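Local structure of putative translational inhibitor protein (Yersinia pestis, 5V4D) at residues I7-A12 with A62-A67; T70-I74 with Y97-I102; N83-S87 with S107-V111. The protein is of unknown function but belongs to the Rid (YjgF-like) family, whose members include enamine/imine deaminases, and may act in a similar way. All coordinates share one frame; numbering follows the deposited sequence. Where two conformers were deposited one is given.

Along the chain, interaction 1 closes before interaction 2 opens, whereas the segments of interactions 2 and 3 alternate. Interaction 1 sets the loop after strand 5-7 against the end of helix 49-66, and L64 of that helix touches K71, I74 and Y97 of interaction 2, whose centre lies about 17 Å away. Interactions 2 and 3, with centres about 21 Å apart, sit near the two ends of helix 87-98, the connection between the parallel strands 74-81 and 105-110. Both touch the second subunit. Interaction 3 is on the opposite side of the chain's centre from interaction 1. Together they tie the two helices to one mixed sheet and reach the subunit interface.

Interaction 1 (I7-A12 with A62-A67); sequences IETKNA and AVLLQA
I7 faces A67 and N11 faces A62, so the irregular segment I7-A12 runs against the direction of the last turns of helix 49-66. The CA atoms of I7 and A67 are 6.2 Å apart and those of N11 and A62 5.7 Å, a closeness that the small alanines permit. The loop is bent by a type I turn from T9 to A12, reinforced by an ST turn in which the N11 amide donates to T9 OG1 over 3.0 Å, nearly straight at 160°.

Most of what crosses the gap is apolar. I7 works with two branches: CD1 lies 3.6 Å from A67 CB, and CG2 approaches Q66 CG at 3.7 Å, the two side chains passing in opposite directions. With T9 OG1 taking the N11 amide, CG2 is left facing A62 O, and CB lies against the aliphatic part of Q66. The methyl of A12 meets V63 CG2 at 3.7 Å, and A62 CB fits against N11 O at 3.3 Å. Q66 leaves the helix with CG anti to its backbone N (178°), then bends at chi2 (64°), which carries the amide out along the loop. There water 1 accepts from both Q66 NE2, at 3.1 Å, and the backbone N of E8. A second water donates to A62 O and is weakly bonded to T9 OG1. A long, flexible glutamine suits this edge because its methylenes pack on I7 and T9 while NE2 binds a water.

Beneath, I7 pairs by backbone bonds with A22 and rests its side chain on A22, C24 and L29, while T9 N is held by Q21 OE1. V63 touches A22 and A67 touches L29, so the helix end and the loop share the surface of strands 22-25 and 28-31.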
ATOM      1  N   ILE A   7       3.584 -18.780   4.308  1.00 18.06           N
ATOM      2  CA  ILE A   7       4.055 -18.748   5.696  1.00 17.12           C
ATOM      3  C   ILE A   7       2.850 -18.992   6.594  1.00 17.83           C
ATOM      4  O   ILE A   7       1.818 -18.320   6.460  1.00 19.16           O
ATOM      5  CB  ILE A   7       4.708 -17.408   6.071  1.00 21.44           C
ATOM      6  CG1 ILE A   7       5.927 -17.108   5.187  1.00 23.57           C
ATOM      7  CG2 ILE A   7       5.097 -17.431   7.546  1.00 19.93           C
ATOM      8  CD1 ILE A   7       7.028 -18.144   5.298  1.00 23.07           C
ATOM      9  N   GLU A   8       2.965 -19.986   7.483  1.00 17.34           N
ATOM     10  CA  GLU A   8       1.887 -20.342   8.409  1.00 19.62           C
ATOM     11  C   GLU A   8       2.530 -20.614   9.759  1.00 21.74           C
ATOM     12  O   GLU A   8       3.420 -21.472   9.854  1.00 20.29           O
ATOM     13  CB  GLU A   8       1.130 -21.594   7.931  1.00 23.23           C
ATOM     14  CG  GLU A   8       0.683 -21.571   6.468  1.00 32.05           C
ATOM     15  CD  GLU A   8       0.165 -22.942   5.950  1.00 51.78           C
ATOM     16  OE1 GLU A   8       0.954 -23.922   5.911  1.00 49.60           O
ATOM     17  OE2 GLU A   8      -1.029 -23.023   5.561  1.00 47.81           O
ATOM     18  N   THR A   9       2.085 -19.899  10.792  1.00 16.22           N
ATOM     19  CA  THR A   9       2.539 -20.142  12.164  1.00 17.84           C
ATOM     20  C   THR A   9       1.405 -19.937  13.158  1.00 22.01           C
ATOM     21  O   THR A   9       0.668 -18.951  13.064  1.00 18.98           O
ATOM     22  CB  THR A   9       3.740 -19.263  12.557  1.00 24.19           C
ATOM     23  OG1 THR A   9       4.020 -19.473  13.949  1.00 26.81           O
ATOM     24  CG2 THR A   9       3.512 -17.781  12.340  1.00 22.79           C
ATOM     25  N   LYS A  10       1.275 -20.879  14.123  1.00 20.23           N
ATOM     26  CA  LYS A  10       0.310 -20.683  15.193  1.00 21.23           C
ATOM     27  C   LYS A  10       0.698 -19.549  16.142  1.00 20.90           C
ATOM     28  O   LYS A  10      -0.127 -19.165  16.993  1.00 22.38           O
ATOM     29  CB  LYS A  10       0.125 -21.992  16.002  1.00 24.72           C
ATOM     30  CG  LYS A  10      -0.620 -23.103  15.256  1.00 36.32           C
ATOM     31  CD  LYS A  10      -1.922 -22.593  14.645  1.00 40.56           C
ATOM     32  CE  LYS A  10      -2.963 -23.699  14.499  1.00 51.24           C
ATOM     33  NZ  LYS A  10      -2.450 -24.859  13.720  1.00 56.67           N
ATOM     34  N   ASN A  11       1.917 -19.008  16.051  1.00 20.93           N
ATOM     35  CA  ASN A  11       2.287 -17.871  16.888  1.00 18.96           C
ATOM     36  C   ASN A  11       1.848 -16.518  16.346  1.00 18.36           C
ATOM     37  O   ASN A  11       2.083 -15.500  17.009  1.00 20.04           O
ATOM     38  CB  ASN A  11       3.795 -17.873  17.122  1.00 24.46           C
ATOM     39  CG  ASN A  11       4.213 -19.059  17.970  1.00 32.07           C
ATOM     40  OD1 ASN A  11       3.487 -19.455  18.896  1.00 37.57           O
ATOM     41  ND2 ASN A  11       5.323 -19.655  17.627  1.00 33.23           N
ATOM     42  N   ALA A  12       1.212 -16.459  15.181  1.00 17.43           N
ATOM     43  CA  ALA A  12       0.498 -15.270  14.744  1.00 17.36           C
ATOM     44  C   ALA A  12      -0.968 -15.625  14.596  1.00 15.82           C
ATOM     45  O   ALA A  12      -1.315 -16.803  14.480  1.00 18.50           O
ATOM     46  CB  ALA A  12       1.033 -14.726  13.404  1.00 18.02           C
ATOM     47  N   ALA A  62       6.407 -12.831  14.876  1.00 14.49           N
ATOM     48  CA  ALA A  62       6.161 -14.268  14.720  1.00 15.71           C
ATOM     49  C   ALA A  62       6.172 -14.693  13.253  1.00 15.25           C
ATOM     50  O   ALA A  62       6.647 -15.798  12.920  1.00 17.24           O
ATOM     51  CB  ALA A  62       4.821 -14.659  15.361  1.00 16.69           C
ATOM     52  N   VAL A  63       5.597 -13.863  12.374  1.00 14.40           N
ATOM     53  CA  VAL A  63       5.564 -14.172  10.955  1.00 14.93           C
ATOM     54  C   VAL A  63       6.971 -14.155  10.376  1.00 16.20           C
ATOM     55  O   VAL A  63       7.374 -15.082   9.667  1.00 17.97           O
ATOM     56  CB  VAL A  63       4.642 -13.175  10.238  1.00 14.78           C
ATOM     57  CG1 VAL A  63       4.779 -13.334   8.699  1.00 16.02           C
ATOM     58  CG2 VAL A  63       3.235 -13.407  10.725  1.00 17.54           C
ATOM     59  N   LEU A  64       7.771 -13.151  10.751  1.00 15.15           N
ATOM     60  CA  LEU A  64       9.150 -13.083  10.281  1.00 16.42           C
ATOM     61  C   LEU A  64       9.925 -14.327  10.709  1.00 16.14           C
ATOM     62  O   LEU A  64      10.640 -14.931   9.904  1.00 17.02           O
ATOM     63  CB  LEU A  64       9.826 -11.848  10.858  1.00 14.46           C
ATOM     64  CG  LEU A  64       9.198 -10.523  10.453  1.00 16.63           C
ATOM     65  CD1 LEU A  64       9.958  -9.386  11.161  1.00 19.80           C
ATOM     66  CD2 LEU A  64       9.188 -10.375   8.925  1.00 19.49           C
ATOM     67  N   LEU A  65       9.813 -14.702  11.991  1.00 17.76           N
ATOM     68  CA  LEU A  65      10.570 -15.860  12.495  1.00 17.89           C
ATOM     69  C   LEU A  65      10.194 -17.129  11.754  1.00 19.08           C
ATOM     70  O   LEU A  65      11.068 -17.938  11.430  1.00 20.38           O
ATOM     71  CB  LEU A  65      10.331 -16.036  13.990  1.00 19.37           C
ATOM     72  CG  LEU A  65      10.883 -14.899  14.860  1.00 24.99           C
ATOM     73  CD1 LEU A  65      10.631 -15.166  16.341  1.00 28.86           C
ATOM     74  CD2 LEU A  65      12.352 -14.689  14.610  1.00 31.55           C
ATOM     75  N   GLN A  66       8.901 -17.322  11.481  1.00 17.19           N
ATOM     76  CA  GLN A  66       8.491 -18.545  10.795  1.00 19.67           C
ATOM     77  C   GLN A  66       9.074 -18.586   9.393  1.00 21.19           C
ATOM     78  O   GLN A  66       9.397 -19.674   8.878  1.00 22.36           O
ATOM     79  CB  GLN A  66       6.967 -18.616  10.758  1.00 20.38           C
ATOM     80  CG  GLN A  66       6.408 -19.832  10.006  1.00 20.47           C
ATOM     81  CD  GLN A  66       6.771 -21.129  10.651  1.00 21.82           C
ATOM     82  OE1 GLN A  66       7.154 -21.181  11.809  1.00 21.41           O
ATOM     83  NE2 GLN A  66       6.636 -22.214   9.887  1.00 25.11           N
ATOM     84  N   ALA A  67       9.221 -17.408   8.768  1.00 18.48           N
ATOM     85  CA  ALA A  67       9.853 -17.278   7.458  1.00 20.05           C
ATOM     86  C   ALA A  67      11.368 -17.409   7.507  1.00 24.04           C
ATOM     87  O   ALA A  67      11.995 -17.413   6.448  1.00 24.19           O
ATOM     88  CB  ALA A  67       9.485 -15.926   6.814  1.00 20.38           C
TER
HETATM   89  O   HOH W   1       5.489 -21.620   7.116  1.00 21.05           O
HETATM   90  O   HOH W   2       6.889 -17.908  14.661  1.00 28.80           O

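Interaction 2 (T70-I74 with Y97-I102)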
ATOM      1  N   THR A  70      14.157 -11.751   9.925  1.00 18.95           N
ATOM      2  CA  THR A  70      14.077 -10.963  11.152  1.00 18.58           C
ATOM      3  C   THR A  70      13.661  -9.548  10.801  1.00 19.05           C
ATOM      4  O   THR A  70      13.666  -9.152   9.634  1.00 18.98           O
ATOM      5  CB  THR A  70      15.395 -10.874  11.915  1.00 22.45           C
ATOM      6  OG1 THR A  70      16.352 -10.210  11.096  1.00 24.67           O
ATOM      7  CG2 THR A  70      15.945 -12.252  12.346  1.00 22.13           C
ATOM      8  N   LYS A  71      13.324  -8.789  11.853  1.00 15.47           N
ATOM      9  CA  LYS A  71      12.887  -7.409  11.672  1.00 15.06           C
ATOM     10  C   LYS A  71      13.949  -6.539  11.025  1.00 14.01           C
ATOM     11  O   LYS A  71      13.599  -5.547  10.391  1.00 17.69           O
ATOM     12  CB  LYS A  71      12.454  -6.831  13.021  1.00 18.73           C
ATOM     13  CG  LYS A  71      13.572  -6.692  14.031  1.00 22.45           C
ATOM     14  CD  LYS A  71      12.973  -6.570  15.446  1.00 23.57           C
ATOM     15  CE  LYS A  71      14.071  -6.435  16.500  1.00 24.35           C
ATOM     16  NZ  LYS A  71      13.531  -6.178  17.885  1.00 23.21           N
ATOM     17  N   ASP A  72      15.233  -6.914  11.149  0.54 17.76           N
ATOM     18  CA  ASP A  72      16.305  -6.167  10.498  0.54 16.58           C
ATOM     19  C   ASP A  72      16.154  -6.127   8.980  0.54 16.80           C
ATOM     20  O   ASP A  72      16.680  -5.205   8.342  0.54 18.42           O
ATOM     21  CB  ASP A  72      17.666  -6.771  10.864  0.54 19.97           C
ATOM     22  CG  ASP A  72      18.833  -5.944  10.343  0.54 30.83           C
ATOM     23  OD1 ASP A  72      19.588  -6.437   9.465  0.54 37.07           O
ATOM     24  OD2 ASP A  72      18.977  -4.795  10.804  0.54 25.55           O
ATOM     25  N   LYS A  73      15.437  -7.091   8.399  1.00 16.76           N
ATOM     26  CA  LYS A  73      15.266  -7.205   6.952  1.00 17.94           C
ATOM     27  C   LYS A  73      14.011  -6.513   6.420  1.00 15.47           C
ATOM     28  O   LYS A  73      13.794  -6.532   5.197  1.00 17.33           O
ATOM     29  CB  LYS A  73      15.198  -8.679   6.531  1.00 19.18           C
ATOM     30  CG  LYS A  73      16.453  -9.475   6.870  1.00 26.32           C
ATOM     31  CD  LYS A  73      17.666  -8.791   6.332  1.00 32.85           C
ATOM     32  CE  LYS A  73      18.907  -9.624   6.643  1.00 49.49           C
ATOM     33  NZ  LYS A  73      18.807 -10.973   5.999  1.00 57.13           N
ATOM     34  N   ILE A  74      13.208  -5.874   7.275  1.00 15.19           N
ATOM     35  CA  ILE A  74      12.009  -5.189   6.797  1.00 15.70           C
ATOM     36  C   ILE A  74      12.431  -3.969   6.003  1.00 16.18           C
ATOM     37  O   ILE A  74      13.275  -3.184   6.441  1.00 17.53           O
ATOM     38  CB  ILE A  74      11.073  -4.832   7.960  1.00 14.89           C
ATOM     39  CG1 ILE A  74      10.479  -6.145   8.505  1.00 16.13           C
ATOM     40  CG2 ILE A  74       9.911  -3.887   7.469  1.00 13.08           C
ATOM     41  CD1 ILE A  74       9.607  -5.949   9.799  1.00 15.80           C
ATOM     42  N   TYR A  97      10.806  -1.471  18.875  1.00 14.81           N
ATOM     43  CA  TYR A  97      10.900  -2.733  18.143  1.00 16.56           C
ATOM     44  C   TYR A  97      12.016  -2.680  17.117  1.00 17.05           C
ATOM     45  O   TYR A  97      12.770  -3.654  16.940  1.00 18.08           O
ATOM     46  CB  TYR A  97       9.553  -3.002  17.437  1.00 14.68           C
ATOM     47  CG  TYR A  97       9.517  -4.284  16.642  1.00 17.37           C
ATOM     48  CD1 TYR A  97       9.560  -5.529  17.291  1.00 17.30           C
ATOM     49  CD2 TYR A  97       9.438  -4.253  15.245  1.00 16.56           C
ATOM     50  CE1 TYR A  97       9.527  -6.721  16.555  1.00 20.44           C
ATOM     51  CE2 TYR A  97       9.383  -5.416  14.508  1.00 19.02           C
ATOM     52  CZ  TYR A  97       9.435  -6.656  15.169  1.00 20.25           C
ATOM     53  OH  TYR A  97       9.415  -7.815  14.411  1.00 17.78           O
ATOM     54  N   PHE A  98      12.159  -1.538  16.438  1.00 14.24           N
ATOM     55  CA  PHE A  98      13.142  -1.442  15.362  1.00 18.22           C
ATOM     56  C   PHE A  98      14.488  -0.871  15.805  1.00 18.34           C
ATOM     57  O   PHE A  98      15.382  -0.722  14.968  1.00 18.77           O
ATOM     58  CB  PHE A  98      12.572  -0.596  14.209  1.00 17.41           C
ATOM     59  CG  PHE A  98      11.600  -1.352  13.356  1.00 14.50           C
ATOM     60  CD1 PHE A  98      12.061  -2.361  12.511  1.00 17.00           C
ATOM     61  CD2 PHE A  98      10.252  -1.082  13.402  1.00 17.29           C
ATOM     62  CE1 PHE A  98      11.174  -3.103  11.706  1.00 15.23           C
ATOM     63  CE2 PHE A  98       9.338  -1.804  12.637  1.00 16.69           C
ATOM     64  CZ  PHE A  98       9.803  -2.810  11.754  1.00 16.14           C
ATOM     65  N   LYS A  99      14.679  -0.594  17.095  1.00 18.67           N
ATOM     66  CA  LYS A  99      15.929   0.016  17.544  1.00 17.26           C
ATOM     67  C   LYS A  99      17.135  -0.819  17.108  1.00 18.95           C
ATOM     68  O   LYS A  99      17.114  -2.056  17.183  1.00 21.07           O
ATOM     69  CB  LYS A  99      15.920   0.179  19.065  1.00 20.21           C
ATOM     70  CG  LYS A  99      17.192   0.878  19.576  1.00 25.85           C
ATOM     71  CD  LYS A  99      17.156   1.257  21.044  1.00 35.84           C
ATOM     72  CE  LYS A  99      18.428   2.051  21.411  1.00 37.26           C
ATOM     73  NZ  LYS A  99      18.339   2.761  22.719  1.00 42.22           N
ATOM     74  N   GLY A 100      18.157  -0.135  16.606  1.00 21.01           N
ATOM     75  CA  GLY A 100      19.390  -0.781  16.189  1.00 21.54           C
ATOM     76  C   GLY A 100      19.379  -1.316  14.778  1.00 25.08           C
ATOM     77  O   GLY A 100      20.412  -1.813  14.314  1.00 34.50           O
ATOM     78  N   THR A 101      18.251  -1.259  14.090  1.00 17.21           N
ATOM     79  CA  THR A 101      18.168  -1.632  12.687  1.00 16.41           C
ATOM     80  C   THR A 101      18.116  -0.373  11.851  1.00 19.87           C
ATOM     81  O   THR A 101      17.853   0.716  12.367  1.00 20.11           O
ATOM     82  CB  THR A 101      16.925  -2.491  12.386  1.00 19.13           C
ATOM     83  OG1 THR A 101      15.752  -1.665  12.353  1.00 20.29           O
ATOM     84  CG2 THR A 101      16.774  -3.611  13.443  1.00 18.12           C
ATOM     85  N   ILE A 102      18.372  -0.537  10.545  1.00 19.43           N
ATOM     86  CA  ILE A 102      18.092   0.522   9.578  1.00 20.68           C
ATOM     87  C   ILE A 102      16.578   0.633   9.417  1.00 17.52           C
ATOM     88  O   ILE A 102      15.905  -0.313   8.981  1.00 18.82           O
ATOM     89  CB  ILE A 102      18.756   0.231   8.234  1.00 20.00           C
ATOM     90  CG1 ILE A 102      20.275   0.190   8.375  1.00 22.35           C
ATOM     91  CG2 ILE A 102      18.364   1.334   7.254  1.00 21.42           C
ATOM     92  CD1 ILE A 102      20.943  -0.138   7.024  1.00 34.52           C
TER
HETATM   93  O   HOH W   3      14.479  -2.843   9.975  1.00 17.50           O
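K71 reaches Y97 because its CG stands between the backbone N and the carbonyl carbon (chi1 66°) and the chain then runs extended, while Y97 holds CG opposite its own backbone N (-180°). K71 CD is laid over one face of the tyrosine ring, a CH-pi contact 3.7 Å from its centroid, with K71 CB near the hydroxyl end. At the end, K71 NZ donates to Y97 O at 2.8 Å, in the carbonyl plane. An off-centre cation-pi contact, with NZ 4.6 Å from the same centroid, adds to this grip, and the Y97 hydroxyl is hydrogen-bonded to D61.

F98 presents its edge, its CZ 3.7 Å from I74 CD1, with K71 O also near the ring plane. F98 O takes bonds from T101 N and from T101 OG1, the latter 2.8 Å away. Water 3 donates to both T101 OG1 and K71 O. The positive phi of G100 suits glycine in this type II turn from F98 to T101.

K4 of the second subunit bonds to D72 O, I74 O and I102 O. Within the beta-alpha-beta unit 74-81, 87-98, 105-110, the entry to the first strand packs on the loop that leaves the helix for the second, parallel strand.

Interaction 3 (N83-S87 with S107-V111); sequences NINNS and STVEV. With ACY (acetic acid), chain G.
I84 and E110 join the turn before helix 87-98 to strand 105-110, outermost in this chain's sheet, beside an acetate site that probably corresponds to the carboxylate-binding pocket found between subunits in Rid proteins. The chief bond is short and straight: the I84 amide donates to E110 OE1 at 2.8 Å and 169°, and OE1 receives it on the lone pair that points away from OE2. With its chain extended, the glutamate spans the gap between strand and turn, and OE1 also lies 3.5 Å from I84 CB. Its OE2 is bonded to S112 OG of the second subunit, so one carboxylate is shared between a turn of its own chain and a neighbour.

The turn is shaped from within. N83 forms an Asx turn, its OD1 accepting from N85 N at 2.9 Å, with the donor 44° out of the carbonyl plane. The N83 amide lies beside the E110 carboxylate, pointing the same way, but their planes are 82° apart. S87 OG donates to I84 O over 2.8 Å, and S87 N bonds to the same oxygen, as does a glycerol molecule. Asparagine and serine serve well here, being short enough to bond to nearby backbone.

With T108 OG1 anti to the carbonyl carbon, and so beside its backbone N, the hydroxyl donates to acetate OXT at 2.7 Å while T108 N makes a weak bond to acetate O at 3.1 Å. The CG2 methyl faces the turn, 4.1 Å from S87 OG.

R106 NE also bonds to the acetate, and I84 packs on L114 of the second subunit. Although the acetate probably came from the crystallisation liquor, an arginine and a threonine holding a small carboxylate are consistent with a place for the acid group of a substrate.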
ATOM      1  N   ASN A  83      -6.926   6.967  14.220  1.00 14.63           N
ATOM      2  CA  ASN A  83      -6.882   8.316  14.788  1.00 13.49           C
ATOM      3  C   ASN A  83      -5.442   8.782  14.633  1.00 14.23           C
ATOM      4  O   ASN A  83      -4.538   8.225  15.273  1.00 16.13           O
ATOM      5  CB  ASN A  83      -7.301   8.306  16.251  1.00 17.52           C
ATOM      6  CG  ASN A  83      -7.300   9.702  16.877  1.00 22.56           C
ATOM      7  OD1 ASN A  83      -6.790  10.660  16.332  1.00 18.43           O
ATOM      8  ND2 ASN A  83      -7.895   9.798  18.060  1.00 31.08           N
ATOM      9  N   ILE A  84      -5.235   9.753  13.761  1.00 13.80           N
ATOM     10  CA  ILE A  84      -3.888  10.277  13.473  1.00 13.69           C
ATOM     11  C   ILE A  84      -3.220  10.793  14.736  1.00 14.87           C
ATOM     12  O   ILE A  84      -1.988  10.807  14.827  1.00 16.94           O
ATOM     13  CB  ILE A  84      -3.976  11.365  12.364  1.00 15.81           C
ATOM     14  CG1 ILE A  84      -2.634  11.618  11.695  1.00 16.09           C
ATOM     15  CG2 ILE A  84      -4.468  12.710  12.876  1.00 16.07           C
ATOM     16  CD1 ILE A  84      -2.156  10.416  10.856  1.00 17.60           C
ATOM     17  N   ASN A  85      -4.004  11.208  15.730  1.00 17.43           N
ATOM     18  CA  ASN A  85      -3.409  11.675  16.979  1.00 14.81           C
ATOM     19  C   ASN A  85      -2.822  10.554  17.819  1.00 17.05           C
ATOM     20  O   ASN A  85      -2.164  10.844  18.827  1.00 18.53           O
ATOM     21  CB  ASN A  85      -4.442  12.457  17.763  1.00 16.28           C
ATOM     22  CG  ASN A  85      -4.891  13.695  17.022  1.00 23.02           C
ATOM     23  OD1 ASN A  85      -4.075  14.466  16.522  1.00 23.30           O
ATOM     24  ND2 ASN A  85      -6.200  13.865  16.911  1.00 27.53           N
ATOM     25  N   ASN A  86      -3.018   9.292  17.415  1.00 15.08           N
ATOM     26  CA  ASN A  86      -2.384   8.166  18.084  1.00 18.03           C
ATOM     27  C   ASN A  86      -1.004   7.883  17.500  1.00 14.36           C
ATOM     28  O   ASN A  86      -0.320   6.959  17.966  1.00 15.83           O
ATOM     29  CB  ASN A  86      -3.281   6.930  17.982  1.00 16.28           C
ATOM     30  CG  ASN A  86      -4.382   6.935  19.019  1.00 16.08           C
ATOM     31  OD1 ASN A  86      -4.269   7.596  20.062  1.00 20.95           O
ATOM     32  ND2 ASN A  86      -5.426   6.138  18.784  1.00 17.23           N
ATOM     33  N   SER A  87      -0.590   8.653  16.486  1.00 15.13           N
ATOM     34  CA  SER A  87       0.666   8.363  15.778  1.00 14.58           C
ATOM     35  C   SER A  87       1.855   8.369  16.718  1.00 15.13           C
ATOM     36  O   SER A  87       2.734   7.508  16.603  1.00 17.10           O
ATOM     37  CB  SER A  87       0.922   9.376  14.666  1.00 19.29           C
ATOM     38  OG  SER A  87      -0.049   9.256  13.642  1.00 25.90           O
ATOM     39  N   SER A 107       4.846   4.533   5.302  1.00 15.14           N
ATOM     40  CA  SER A 107       3.762   5.510   5.173  1.00 14.07           C
ATOM     41  C   SER A 107       2.794   5.314   6.328  1.00 14.89           C
ATOM     42  O   SER A 107       2.567   4.184   6.754  1.00 15.51           O
ATOM     43  CB  SER A 107       3.018   5.340   3.848  1.00 19.63           C
ATOM     44  OG  SER A 107       3.932   5.592   2.759  1.00 20.77           O
ATOM     45  N   THR A 108       2.140   6.405   6.748  1.00 15.35           N
ATOM     46  CA  THR A 108       1.160   6.401   7.830  1.00 14.51           C
ATOM     47  C   THR A 108      -0.046   7.168   7.332  1.00 16.45           C
ATOM     48  O   THR A 108       0.100   8.296   6.845  1.00 18.60           O
ATOM     49  CB  THR A 108       1.695   7.092   9.099  1.00 15.52           C
ATOM     50  OG1 THR A 108       2.870   6.412   9.546  1.00 20.30           O
ATOM     51  CG2 THR A 108       0.587   7.066  10.226  1.00 17.81           C
ATOM     52  N   VAL A 109      -1.230   6.577   7.461  1.00 13.59           N
ATOM     53  CA  VAL A 109      -2.467   7.255   7.059  1.00 12.70           C
ATOM     54  C   VAL A 109      -3.557   6.968   8.079  1.00 14.45           C
ATOM     55  O   VAL A 109      -3.557   5.919   8.725  1.00 15.44           O
ATOM     56  CB  VAL A 109      -2.956   6.815   5.646  1.00 16.06           C
ATOM     57  CG1 VAL A 109      -1.906   7.202   4.564  1.00 16.16           C
ATOM     58  CG2 VAL A 109      -3.275   5.329   5.563  1.00 18.97           C
ATOM     59  N   GLU A 110      -4.506   7.903   8.222  1.00 13.79           N
ATOM     60  CA  GLU A 110      -5.674   7.663   9.062  1.00 12.44           C
ATOM     61  C   GLU A 110      -6.787   7.014   8.247  1.00 15.22           C
ATOM     62  O   GLU A 110      -7.288   7.601   7.286  1.00 17.70           O
ATOM     63  CB  GLU A 110      -6.176   8.960   9.691  1.00 14.27           C
ATOM     64  CG  GLU A 110      -7.264   8.676  10.756  1.00 15.70           C
ATOM     65  CD  GLU A 110      -7.895   9.967  11.236  1.00 19.15           C
ATOM     66  OE1 GLU A 110      -7.401  10.586  12.201  1.00 18.68           O
ATOM     67  OE2 GLU A 110      -8.892  10.400  10.605  1.00 22.15           O
ATOM     68  N   VAL A 111      -7.172   5.826   8.635  1.00 14.55           N
ATOM     69  CA  VAL A 111      -8.287   5.110   8.014  1.00 14.83           C
ATOM     70  C   VAL A 111      -9.544   5.305   8.858  1.00 18.82           C
ATOM     71  O   VAL A 111      -9.497   5.726  10.027  1.00 16.41           O
ATOM     72  CB  VAL A 111      -7.973   3.615   7.869  1.00 16.41           C
ATOM     73  CG1 VAL A 111      -6.739   3.438   6.970  1.00 21.48           C
ATOM     74  CG2 VAL A 111      -7.716   2.972   9.227  1.00 19.68           C
TER
HETATM   75  C   ACY G 201       5.124   8.152   7.442  1.00 37.31           C
HETATM   76  O   ACY G 201       4.126   8.826   7.058  1.00 37.80           O
HETATM   77  OXT ACY G 201       5.118   7.230   8.310  1.00 26.73           O
HETATM   78  CH3 ACY G 201       6.450   8.450   6.778  1.00 26.76           C